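Local coordinates for arginine decarboxylase, A207R protein (Paramecium bursaria Chlorella virus 1, PDB 2NVA) that converts arginine to agmatine by decarboxylation, using pyridoxal 5'-phosphate as cofactor, in a two-subunit enzyme, at residues A46-N51 with N65-S70; V143-K148 with S174-S179; G321-G326 with T359-F364. All coordinates share one frame; numbering follows the deposited sequence.

Interaction 1: A46-N51 with N65-S70. With PL2 ((4-{[(4-{[amino(imino)methyl]amino}butyl)amino]methyl}-5-hydroxy-6-methylpyridin-3-yl)methyl dihydrogen phosphate), chain I.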
loop_
_atom_site.group_PDB
_atom_site.type_symbol
_atom_site.label_atom_id
_atom_site.label_comp_id
_atom_site.label_asym_id
_atom_site.label_seq_id
_atom_site.Cartn_x
_atom_site.Cartn_y
_atom_site.Cartn_z
ATOM N N ALA A 46 -15.924 -6.008 11.195
ATOM C CA ALA A 46 -15.365 -5.898 9.848
ATOM C C ALA A 46 -13.932 -6.421 9.849
ATOM O O ALA A 46 -12.987 -5.712 10.210
ATOM C CB ALA A 46 -15.432 -4.436 9.342
ATOM N N VAL A 47 -13.799 -7.686 9.459
ATOM C CA VAL A 47 -12.537 -8.422 9.480
ATOM C C VAL A 47 -11.403 -7.666 8.743
ATOM O O VAL A 47 -10.237 -7.722 9.155
ATOM C CB VAL A 47 -12.756 -9.830 8.850
ATOM C CG1 VAL A 47 -11.431 -10.601 8.690
ATOM C CG2 VAL A 47 -13.773 -10.635 9.704
ATOM N N LYS A 48 -11.770 -6.952 7.684
ATOM C CA LYS A 48 -10.812 -6.207 6.862
ATOM C C LYS A 48 -9.999 -5.189 7.648
ATOM O O LYS A 48 -8.897 -4.833 7.236
ATOM C CB LYS A 48 -11.538 -5.490 5.712
ATOM C CG LYS A 48 -12.619 -4.531 6.198
ATOM C CD LYS A 48 -13.297 -3.762 5.065
ATOM C CE LYS A 48 -14.465 -4.523 4.452
ATOM N NZ LYS A 48 -15.604 -4.873 5.432
ATOM N N CYS A 49 -10.545 -4.714 8.760
ATOM C CA CYS A 49 -9.878 -3.686 9.557
ATOM C C CYS A 49 -8.634 -4.226 10.275
ATOM O O CYS A 49 -7.622 -3.528 10.391
ATOM C CB CYS A 49 -10.865 -3.093 10.560
ATOM S SG CYS A 49 -10.218 -1.719 11.547
ATOM N N ASN A 50 -8.731 -5.478 10.737
ATOM C CA ASN A 50 -7.638 -6.170 11.401
ATOM C C ASN A 50 -8.029 -7.631 11.497
ATOM O O ASN A 50 -8.994 -7.981 12.190
ATOM C CB ASN A 50 -7.387 -5.597 12.803
ATOM C CG ASN A 50 -6.112 -6.120 13.424
ATOM O OD1 ASN A 50 -5.660 -7.212 13.096
ATOM N ND2 ASN A 50 -5.512 -5.330 14.318
ATOM N N ASN A 51 -7.308 -8.473 10.770
ATOM C CA ASN A 51 -7.629 -9.903 10.705
ATOM C C ASN A 51 -6.725 -10.772 11.583
ATOM O O ASN A 51 -6.632 -11.972 11.375
ATOM C CB ASN A 51 -7.566 -10.382 9.257
ATOM C CG ASN A 51 -6.258 -10.001 8.583
ATOM O OD1 ASN A 51 -5.233 -9.796 9.239
ATOM N ND2 ASN A 51 -6.286 -9.920 7.255
ATOM N N ASN A 65 -20.350 -11.207 15.833
ATOM C CA ASN A 65 -20.473 -11.796 14.502
ATOM C C ASN A 65 -19.511 -11.123 13.525
ATOM O O ASN A 65 -18.666 -10.353 13.956
ATOM C CB ASN A 65 -21.926 -11.746 14.032
ATOM C CG ASN A 65 -22.822 -12.667 14.828
ATOM O OD1 ASN A 65 -22.349 -13.541 15.559
ATOM N ND2 ASN A 65 -24.131 -12.490 14.679
ATOM N N PHE A 66 -19.620 -11.436 12.235
ATOM C CA PHE A 66 -18.581 -11.018 11.287
ATOM C C PHE A 66 -19.111 -10.455 9.991
ATOM O O PHE A 66 -20.147 -10.895 9.474
ATOM C CB PHE A 66 -17.598 -12.171 11.029
ATOM C CG PHE A 66 -16.897 -12.623 12.274
ATOM C CD1 PHE A 66 -15.722 -12.010 12.682
ATOM C CD2 PHE A 66 -17.458 -13.606 13.085
ATOM C CE1 PHE A 66 -15.095 -12.392 13.853
ATOM C CE2 PHE A 66 -16.830 -14.002 14.276
ATOM C CZ PHE A 66 -15.652 -13.404 14.647
ATOM N N ASP A 67 -18.400 -9.436 9.520
ATOM C CA ASP A 67 -18.585 -8.852 8.197
ATOM C C ASP A 67 -17.359 -9.232 7.382
ATOM O O ASP A 67 -16.249 -8.769 7.666
ATOM C CB ASP A 67 -18.742 -7.321 8.314
ATOM C CG ASP A 67 -18.337 -6.575 7.061
ATOM O OD1 ASP A 67 -17.997 -5.375 7.174
ATOM O OD2 ASP A 67 -18.319 -7.170 5.949
ATOM N N CYS A 68 -17.555 -10.096 6.387
ATOM C CA CYS A 68 -16.457 -10.521 5.525
ATOM C C CYS A 68 -16.600 -9.916 4.143
ATOM O O CYS A 68 -17.702 -9.839 3.615
ATOM C CB CYS A 68 -16.421 -12.042 5.409
ATOM S SG CYS A 68 -15.999 -12.895 6.956
ATOM N N ALA A 69 -15.479 -9.519 3.548
ATOM C CA ALA A 69 -15.474 -8.792 2.276
ATOM C C ALA A 69 -15.146 -9.671 1.078
ATOM O O ALA A 69 -15.324 -9.246 -0.065
ATOM C CB ALA A 69 -14.477 -7.624 2.348
ATOM N N SER A 70 -14.655 -10.880 1.344
ATOM C CA SER A 70 -14.156 -11.763 0.293
ATOM C C SER A 70 -14.189 -13.214 0.764
ATOM O O SER A 70 -14.397 -13.476 1.960
ATOM C CB SER A 70 -12.716 -11.368 -0.067
ATOM O OG SER A 70 -11.864 -11.472 1.067
HETATM N N1 PL2 I . -18.505 -2.352 6.664
HETATM C C2 PL2 I . -18.193 -2.124 5.378
HETATM C C2A PL2 I . -19.069 -2.711 4.253
HETATM C C3 PL2 I . -17.064 -1.346 5.090
HETATM O O3 PL2 I . -16.779 -1.115 3.781
HETATM C C4 PL2 I . -16.262 -0.798 6.112
HETATM C C4A PL2 I . -14.993 0.061 5.835
HETATM C C5 PL2 I . -16.660 -1.080 7.435
HETATM C C6 PL2 I . -17.777 -1.858 7.673
HETATM P P PL2 I . -15.024 1.214 10.148
HETATM N N PL2 I . -15.060 0.775 4.540
HETATM C CA PL2 I . -13.738 0.856 3.903
HETATM C CG PL2 I . -11.365 1.715 4.115
HETATM O OP2 PL2 I . -14.706 2.782 10.027
HETATM O OP3 PL2 I . -13.593 0.478 10.392
HETATM O OP1 PL2 I . -16.004 0.928 11.237
HETATM O OP4 PL2 I . -15.545 0.820 8.676
HETATM C C5M PL2 I . -15.857 -0.528 8.630
HETATM C CB PL2 I . -12.709 1.542 4.827
HETATM C CD PL2 I . -10.342 2.436 5.024
HETATM N NE PL2 I . -9.065 2.456 4.275
HETATM C CZ PL2 I . -7.854 2.727 4.785
HETATM N NH2 PL2 I . -6.774 2.690 3.968
HETATM N NH1 PL2 I . -7.710 3.035 6.078
HETATM O O HOH W 1 -14.340 -7.442 6.497
HETATM O O HOH W 2 -17.352 -6.172 3.618
#

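Interaction 2: V143-K148 with S174-S179. With PL2 ((4-{[(4-{[amino(imino)methyl]amino}butyl)amino]methyl}-5-hydroxy-6-methylpyridin-3-yl)methyl dihydrogen phosphate), chain I.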
loop_
_atom_site.group_PDB
_atom_site.type_symbol
_atom_site.label_atom_id
_atom_site.label_comp_id
_atom_site.label_asym_id
_atom_site.label_seq_id
_atom_site.Cartn_x
_atom_site.Cartn_y
_atom_site.Cartn_z
ATOM N N VAL A 143 -12.779 8.668 5.538
ATOM C CA VAL A 143 -12.690 7.958 4.257
ATOM C C VAL A 143 -14.084 7.864 3.615
ATOM O O VAL A 143 -14.975 7.186 4.128
ATOM C CB VAL A 143 -12.058 6.560 4.435
ATOM C CG1 VAL A 143 -11.933 5.849 3.079
ATOM C CG2 VAL A 143 -10.690 6.657 5.158
ATOM N N GLN A 144 -14.255 8.560 2.492
ATOM C CA GLN A 144 -15.528 8.599 1.751
ATOM C C GLN A 144 -15.763 7.320 0.931
ATOM O O GLN A 144 -14.822 6.797 0.337
ATOM C CB GLN A 144 -15.541 9.832 0.838
ATOM C CG GLN A 144 -15.544 11.161 1.589
ATOM C CD GLN A 144 -16.782 11.343 2.459
ATOM O OE1 GLN A 144 -16.681 11.602 3.680
ATOM N NE2 GLN A 144 -17.948 11.222 1.854
ATOM N N LEU A 145 -17.006 6.827 0.912
ATOM C CA LEU A 145 -17.339 5.519 0.290
ATOM C C LEU A 145 -18.498 5.604 -0.698
ATOM O O LEU A 145 -18.776 4.655 -1.477
ATOM C CB LEU A 145 -17.705 4.501 1.382
ATOM C CG LEU A 145 -16.780 4.252 2.568
ATOM C CD1 LEU A 145 -17.473 3.350 3.590
ATOM C CD2 LEU A 145 -15.417 3.672 2.149
ATOM N N GLY A 146 -19.173 6.757 -0.650
ATOM C CA GLY A 146 -20.416 7.003 -1.381
ATOM C C GLY A 146 -20.384 6.899 -2.899
ATOM O O GLY A 146 -21.295 6.305 -3.502
ATOM N N ASN A 147 -19.384 7.495 -3.541
ATOM C CA ASN A 147 -19.301 7.391 -4.999
ATOM C C ASN A 147 -19.328 5.946 -5.501
ATOM O O ASN A 147 -20.017 5.623 -6.476
ATOM C CB ASN A 147 -18.047 8.047 -5.496
ATOM C CG ASN A 147 -18.318 9.372 -6.164
ATOM O OD1 ASN A 147 -19.390 9.594 -6.764
ATOM N ND2 ASN A 147 -17.334 10.257 -6.121
ATOM N N LYS A 148 -18.622 5.074 -4.793
ATOM C CA LYS A 148 -18.359 3.730 -5.264
ATOM C C LYS A 148 -19.443 2.720 -4.891
ATOM O O LYS A 148 -19.702 1.779 -5.646
ATOM C CB LYS A 148 -17.006 3.289 -4.714
ATOM C CG LYS A 148 -16.513 1.916 -5.135
ATOM C CD LYS A 148 -15.026 1.776 -4.734
ATOM C CE LYS A 148 -14.506 0.389 -5.057
ATOM N NZ LYS A 148 -13.135 0.154 -4.554
ATOM N N SER A 174 -29.067 -1.618 4.376
ATOM C CA SER A 174 -27.830 -1.185 5.020
ATOM C C SER A 174 -27.341 0.142 4.438
ATOM O O SER A 174 -27.792 0.583 3.385
ATOM C CB SER A 174 -26.743 -2.243 4.859
ATOM O OG SER A 174 -26.259 -2.262 3.534
ATOM N N PHE A 175 -26.397 0.758 5.137
ATOM C CA PHE A 175 -25.704 1.927 4.632
ATOM C C PHE A 175 -24.349 1.944 5.314
ATOM O O PHE A 175 -24.158 1.282 6.338
ATOM C CB PHE A 175 -26.486 3.214 4.950
ATOM C CG PHE A 175 -26.730 3.448 6.434
ATOM C CD1 PHE A 175 -25.763 4.068 7.231
ATOM C CD2 PHE A 175 -27.940 3.072 7.030
ATOM C CE1 PHE A 175 -25.984 4.289 8.603
ATOM C CE2 PHE A 175 -28.171 3.301 8.399
ATOM C CZ PHE A 175 -27.187 3.911 9.180
ATOM N N HIS A 176 -23.418 2.696 4.744
ATOM C CA HIS A 176 -22.197 3.038 5.452
ATOM C C HIS A 176 -21.957 4.513 5.196
ATOM O O HIS A 176 -21.800 4.925 4.043
ATOM C CB HIS A 176 -21.020 2.197 4.959
ATOM C CG HIS A 176 -19.872 2.171 5.921
ATOM N ND1 HIS A 176 -19.439 3.298 6.585
ATOM C CD2 HIS A 176 -19.078 1.159 6.345
ATOM C CE1 HIS A 176 -18.412 2.987 7.361
ATOM N NE2 HIS A 176 -18.170 1.696 7.228
ATOM N N VAL A 177 -21.975 5.312 6.263
ATOM C CA VAL A 177 -21.828 6.761 6.112
ATOM C C VAL A 177 -20.416 7.159 5.686
ATOM O O VAL A 177 -20.201 8.272 5.196
ATOM C CB VAL A 177 -22.224 7.531 7.397
ATOM C CG1 VAL A 177 -23.646 7.207 7.780
ATOM C CG2 VAL A 177 -21.248 7.224 8.545
ATOM N N GLY A 178 -19.459 6.259 5.873
ATOM C CA GLY A 178 -18.062 6.566 5.622
ATOM C C GLY A 178 -17.213 6.087 6.780
ATOM O O GLY A 178 -17.690 6.014 7.919
ATOM N N SER A 179 -15.962 5.755 6.488
ATOM C CA SER A 179 -15.055 5.243 7.503
ATOM C C SER A 179 -14.451 6.400 8.310
ATOM O O SER A 179 -13.904 7.353 7.734
ATOM C CB SER A 179 -13.960 4.376 6.860
ATOM O OG SER A 179 -13.294 3.601 7.864
HETATM N N1 PL2 I . -18.505 -2.352 6.664
HETATM C C2 PL2 I . -18.193 -2.124 5.378
HETATM C C2A PL2 I . -19.069 -2.711 4.253
HETATM C C3 PL2 I . -17.064 -1.346 5.090
HETATM O O3 PL2 I . -16.779 -1.115 3.781
HETATM C C4 PL2 I . -16.262 -0.798 6.112
HETATM C C4A PL2 I . -14.993 0.061 5.835
HETATM C C5 PL2 I . -16.660 -1.080 7.435
HETATM C C6 PL2 I . -17.777 -1.858 7.673
HETATM P P PL2 I . -15.024 1.214 10.148
HETATM N N PL2 I . -15.060 0.775 4.540
HETATM C CA PL2 I . -13.738 0.856 3.903
HETATM C CG PL2 I . -11.365 1.715 4.115
HETATM O OP2 PL2 I . -14.706 2.782 10.027
HETATM O OP3 PL2 I . -13.593 0.478 10.392
HETATM O OP1 PL2 I . -16.004 0.928 11.237
HETATM O OP4 PL2 I . -15.545 0.820 8.676
HETATM C C5M PL2 I . -15.857 -0.528 8.630
HETATM C CB PL2 I . -12.709 1.542 4.827
HETATM C CD PL2 I . -10.342 2.436 5.024
HETATM N NE PL2 I . -9.065 2.456 4.275
HETATM C CZ PL2 I . -7.854 2.727 4.785
HETATM N NH2 PL2 I . -6.774 2.690 3.968
HETATM N NH1 PL2 I . -7.710 3.035 6.078
HETATM O O HOH W 3 -19.019 8.094 2.510
#

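Interaction 3: G321-G326 with T359-F364. With PL2 ((4-{[(4-{[amino(imino)methyl]amino}butyl)amino]methyl}-5-hydroxy-6-methylpyridin-3-yl)methyl dihydrogen phosphate), chain J.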
loop_
_atom_site.group_PDB
_atom_site.type_symbol
_atom_site.label_atom_id
_atom_site.label_comp_id
_atom_site.label_asym_id
_atom_site.label_seq_id
_atom_site.Cartn_x
_atom_site.Cartn_y
_atom_site.Cartn_z
ATOM N N GLY A 321 9.899 7.153 7.220
ATOM C CA GLY A 321 9.819 5.708 7.047
ATOM C C GLY A 321 11.107 5.184 6.405
ATOM O O GLY A 321 11.880 5.960 5.835
ATOM N N CYS A 322 11.307 3.872 6.451
ATOM C CA CYS A 322 12.575 3.276 6.012
ATOM C C CYS A 322 12.736 3.137 4.498
ATOM O O CYS A 322 13.831 2.807 4.039
ATOM C CB CYS A 322 12.814 1.917 6.691
ATOM S SG CYS A 322 11.456 0.766 6.499
ATOM N N THR A 323 11.675 3.363 3.715
ATOM C CA THR A 323 11.775 3.122 2.259
ATOM C C THR A 323 12.471 4.255 1.501
ATOM O O THR A 323 12.696 5.349 2.043
ATOM C CB THR A 323 10.393 2.848 1.573
ATOM O OG1 THR A 323 9.645 4.067 1.473
ATOM C CG2 THR A 323 9.577 1.782 2.346
ATOM N N CYS A 324 12.798 3.953 0.241
ATOM C CA CYS A 324 13.398 4.861 -0.752
ATOM C C CYS A 324 12.573 6.109 -1.091
ATOM O O CYS A 324 13.102 7.100 -1.611
ATOM C CB CYS A 324 13.609 4.077 -2.064
ATOM S SG CYS A 324 12.032 3.277 -2.698
ATOM N N ASP A 325 11.278 6.046 -0.820
ATOM C CA ASP A 325 10.304 6.990 -1.376
ATOM C C ASP A 325 10.138 8.247 -0.532
ATOM O O ASP A 325 10.058 8.168 0.695
ATOM C CB ASP A 325 8.962 6.253 -1.496
ATOM C CG ASP A 325 7.975 6.955 -2.366
ATOM O OD1 ASP A 325 7.898 8.210 -2.391
ATOM O OD2 ASP A 325 7.205 6.238 -3.057
ATOM N N GLY A 326 10.059 9.407 -1.188
ATOM C CA GLY A 326 9.867 10.678 -0.483
ATOM C C GLY A 326 8.477 10.863 0.117
ATOM O O GLY A 326 8.281 11.713 0.993
ATOM N N THR A 359 2.990 -3.907 3.116
ATOM C CA THR A 359 3.641 -4.395 1.890
ATOM C C THR A 359 5.085 -4.789 2.168
ATOM O O THR A 359 5.650 -4.425 3.211
ATOM C CB THR A 359 3.695 -3.338 0.763
ATOM O OG1 THR A 359 4.717 -2.374 1.042
ATOM C CG2 THR A 359 2.343 -2.630 0.581
ATOM N N SER A 360 5.686 -5.506 1.214
ATOM C CA SER A 360 7.102 -5.817 1.297
ATOM C C SER A 360 7.934 -4.918 0.377
ATOM O O SER A 360 9.040 -5.292 -0.021
ATOM C CB SER A 360 7.355 -7.304 1.002
ATOM O OG SER A 360 6.866 -7.694 -0.265
ATOM N N PHE A 361 7.402 -3.738 0.053
ATOM C CA PHE A 361 8.102 -2.779 -0.804
ATOM C C PHE A 361 9.501 -2.494 -0.230
ATOM O O PHE A 361 9.648 -2.298 0.976
ATOM C CB PHE A 361 7.286 -1.489 -0.926
ATOM C CG PHE A 361 7.844 -0.491 -1.939
ATOM C CD1 PHE A 361 8.239 -0.905 -3.222
ATOM C CD2 PHE A 361 7.932 0.861 -1.620
ATOM C CE1 PHE A 361 8.730 0.022 -4.154
ATOM C CE2 PHE A 361 8.425 1.787 -2.533
ATOM C CZ PHE A 361 8.823 1.367 -3.807
ATOM N N ASN A 362 10.510 -2.483 -1.100
ATOM C CA ASN A 362 11.919 -2.282 -0.725
ATOM C C ASN A 362 12.535 -3.429 0.098
ATOM O O ASN A 362 13.696 -3.347 0.496
ATOM C CB ASN A 362 12.108 -0.968 0.046
ATOM C CG ASN A 362 12.158 0.255 -0.850
ATOM O OD1 ASN A 362 11.386 0.384 -1.814
ATOM N ND2 ASN A 362 13.057 1.170 -0.521
ATOM N N GLY A 363 11.762 -4.482 0.353
ATOM C CA GLY A 363 12.243 -5.602 1.161
ATOM C C GLY A 363 12.032 -5.369 2.649
ATOM O O GLY A 363 12.575 -6.101 3.470
ATOM N N PHE A 364 11.276 -4.334 3.006
ATOM C CA PHE A 364 10.923 -4.103 4.419
ATOM C C PHE A 364 9.525 -4.661 4.702
ATOM O O PHE A 364 9.061 -5.533 3.970
ATOM C CB PHE A 364 11.017 -2.614 4.758
ATOM C CG PHE A 364 12.380 -2.038 4.555
ATOM C CD1 PHE A 364 13.460 -2.477 5.334
ATOM C CD2 PHE A 364 12.606 -1.076 3.578
ATOM C CE1 PHE A 364 14.736 -1.949 5.157
ATOM C CE2 PHE A 364 13.895 -0.545 3.382
ATOM C CZ PHE A 364 14.953 -0.968 4.169
HETATM N N1 PL2 J . 17.999 4.060 -6.879
HETATM C C2 PL2 J . 17.499 4.552 -5.734
HETATM C C2A PL2 J . 18.469 4.840 -4.573
HETATM C C3 PL2 J . 16.131 4.821 -5.630
HETATM O O3 PL2 J . 15.648 5.344 -4.467
HETATM C C4 PL2 J . 15.269 4.555 -6.725
HETATM C C4A PL2 J . 13.743 4.804 -6.712
HETATM C C5 PL2 J . 15.869 4.025 -7.894
HETATM C C6 PL2 J . 17.236 3.794 -7.936
HETATM P P PL2 J . 13.537 4.458 -11.034
HETATM N N PL2 J . 13.331 5.821 -5.745
HETATM C CA PL2 J . 12.125 5.353 -5.013
HETATM C CG PL2 J . 9.602 5.194 -5.250
HETATM O OP2 PL2 J . 12.540 5.635 -11.374
HETATM O OP3 PL2 J . 12.631 3.126 -10.941
HETATM O OP1 PL2 J . 14.569 4.281 -12.079
HETATM O OP4 PL2 J . 14.146 4.723 -9.555
HETATM C C5M PL2 J . 15.010 3.722 -9.133
HETATM C CB PL2 J . 10.956 5.008 -5.968
HETATM C CD PL2 J . 8.426 4.992 -6.221
HETATM N NE PL2 J . 7.217 4.776 -5.404
HETATM C CZ PL2 J . 6.071 4.304 -5.888
HETATM N NH2 PL2 J . 5.029 4.122 -5.060
HETATM N NH1 PL2 J . 5.944 4.009 -7.178
#

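Interaction 1: A46-N51 with N65-S70
Lys-48 and Asp-67 meet by a salt bridge at the C-terminal ends of the TIM-barrel strands, where neighbouring parallel strands 41-46 and 65-68 open onto the cofactor. The backbones part here: Ala-46 still forms a parallel bridge with Asp-67, and Val-47 N donates to Asp-67 O (3.2 Å), before residues 47-49 curl into a 3-10 turn. Lys-48 starts from that turn, its CB directed toward 65-70 and its CG placed between the backbone N and the carbonyl carbon (chi1 58°). The chain then runs extended to CD, and bends at chi3 and chi4 bring its end back toward Asp-67. CE rests on Ala-69 CB at 3.7 Å, a methyl small enough to support the chain. NZ ends over one face of the pyridine ring, 3.8 Å from PL2 C2, and forms the bridge to Asp-67 OD1 at 3.0 Å. Two waters also accept from NZ: water 1 in turn donates to Asp-67 O and accepts from Lys-48 N, while water 2 donates to Asp-67 OD2. A buried amine is thus held by one carboxylate oxygen and two waters. In related enzymes of this fold the equivalent lysine carries the cofactor as a Schiff base; here the agmatine adduct occupies the cofactor carbon, and the lysine amine lies over the ring face, unattached. Behind this polar side, Val-47 turns CG2 into an apolar layer, touching the Phe-66 ring at CD1 and, more loosely, Cys-68 SG; Val-77 of helix 71-80 and Leu-56 of helix 53-61 pack on both Val-47 and Phe-66. Ala-46, small enough to fit against the same ring face as NZ, sets CB 3.9 Å from PL2 C6, while Asp-67 OD1 approaches the pyridine nitrogen N1 to 3.1 Å.

Interaction 2: V143-K148 with S174-S179
Ser-179 OG is gripped twice: it donates to phosphate oxygen OP2 of PL2 at 2.7 Å and is also hydrogen-bonded to Arg-255 NH2. With OG anti to the backbone N (chi1 -165°), the hydroxyl reaches the phosphate while the backbone of Ser-179 stays paired with Val-143. That pairing is a single antiparallel hydrogen-bonded bridge, Val-143 N to Ser-179 O at 2.8 Å and Ser-179 N to Val-143 O at 2.9 Å. Gly-178 suits its place because a CB there would sit tightly against Val-143 O and, at these backbone angles, jam against the preceding carbonyl.

The imidazole of His-176 is held at both nitrogens: Gly-178 N donates to ND1 at 3.0 Å, and NE2 donates to PL2 OP4 at 3.1 Å. Its CD2-NE2 edge points at the pyridine face, NE2 3.2 Å from PL2 C5, the rings nearly perpendicular. Leu-145 covers one imidazole face by a CH-pi contact, CD1 lying 3.6 Å from the ring centroid; its other branch, CD2, touches PL2 CA. Leucine's two methyls thus cover imidazole and ligand chain at once. Water 3 accepts from Leu-145 N and donates to Val-177 O.

Both segments are loops at the C-terminal ends of adjacent barrel strands, 129-133 and 170-174, leading to helices 156-165 and 184-204; Arg-133 of the former strand packs against Leu-145 and His-176.

Interaction 3: G321-G326 with T359-F364
Cys-322 lays its sulfur over one face of the Phe-364 ring, SG standing 3.8 Å from the ring centroid and displaced toward the CG-CD2 edge. The sulfur lies between the backbone N and the carbonyl carbon (chi1 54°), and CB follows it over the same face, 4.2 Å from the centroid in a CH-pi contact. Cys-322 O comes 3.4 Å from Phe-364 CE2 on that side of the ring; it is hydrogen-bonded to His-91 NE2 of the second subunit. A soft, polarisable thiol suits a flat ring well. Beside this pair, the methyl of Thr-323 lies loosely between two rings, CG2 being 4.3 Å from Phe-364 CD2 and slightly farther from Phe-361, while the amide of Asn-362 lies against the backbone of Thr-323 and Cys-324. In one of its two conformers Cys-324 SG approaches the Phe-361 ring obliquely, a doubtful contact.

A second shell holds these groups. Thr-323 OG1 is hydrogen-bonded to Asp-328 OD2 and weakly accepts from Asp-325 N, consistent with the methyl being turned toward the rings. Thr-359 opens an ST turn, its OG1 accepting from Phe-361 N at 3.2 Å and also bonding Tyr-287 O; Gly-363 N returns to Ser-360 O at 2.9 Å. Gly-363 adopts a positive phi at which a side chain would strike the preceding carbonyl. Phe-361 meets Tyr-287 edge-to-face, and Tyr-287 OH bonds Asp-325 OD2.

Asp-325 brings the contact to the ligand. PL2 NE donates to Asp-325 OD2 at 2.8 Å, and Val-327 N bonds OD1, fixing the carboxylate's rotation. The cofactor end of this PL2 is bound by the second subunit, so the active site is shared across the dimer. An acidic group bonded to the guanidinium NE, with the Phe-361 ring near it, is consistent with selection of an arginine-derived side chain.

Overall arrangement
Interactions 1 and 2 are wholly buried near the middle of the chain, their centres about 16 Å apart. Both join loops at the C-terminal ends of TIM-barrel strands and serve the same PL2, approaching opposite faces of its pyridine ring: interaction 1 brings amine, carboxylate and water, whereas interaction 2 brings imidazole and phosphate-binding groups. Interaction 3, mostly buried but farther out and covered at the dimer interface, joins loops of the mixed-sheet domain and relies on sulfur and aromatic packing; it reaches the agmatine end of the other PL2. In the dimer, Cys-324 of the second subunit packs against both Lys-48 and Leu-145, so that interaction 3 of one subunit completes the site formed by interactions 1 and 2 of the other.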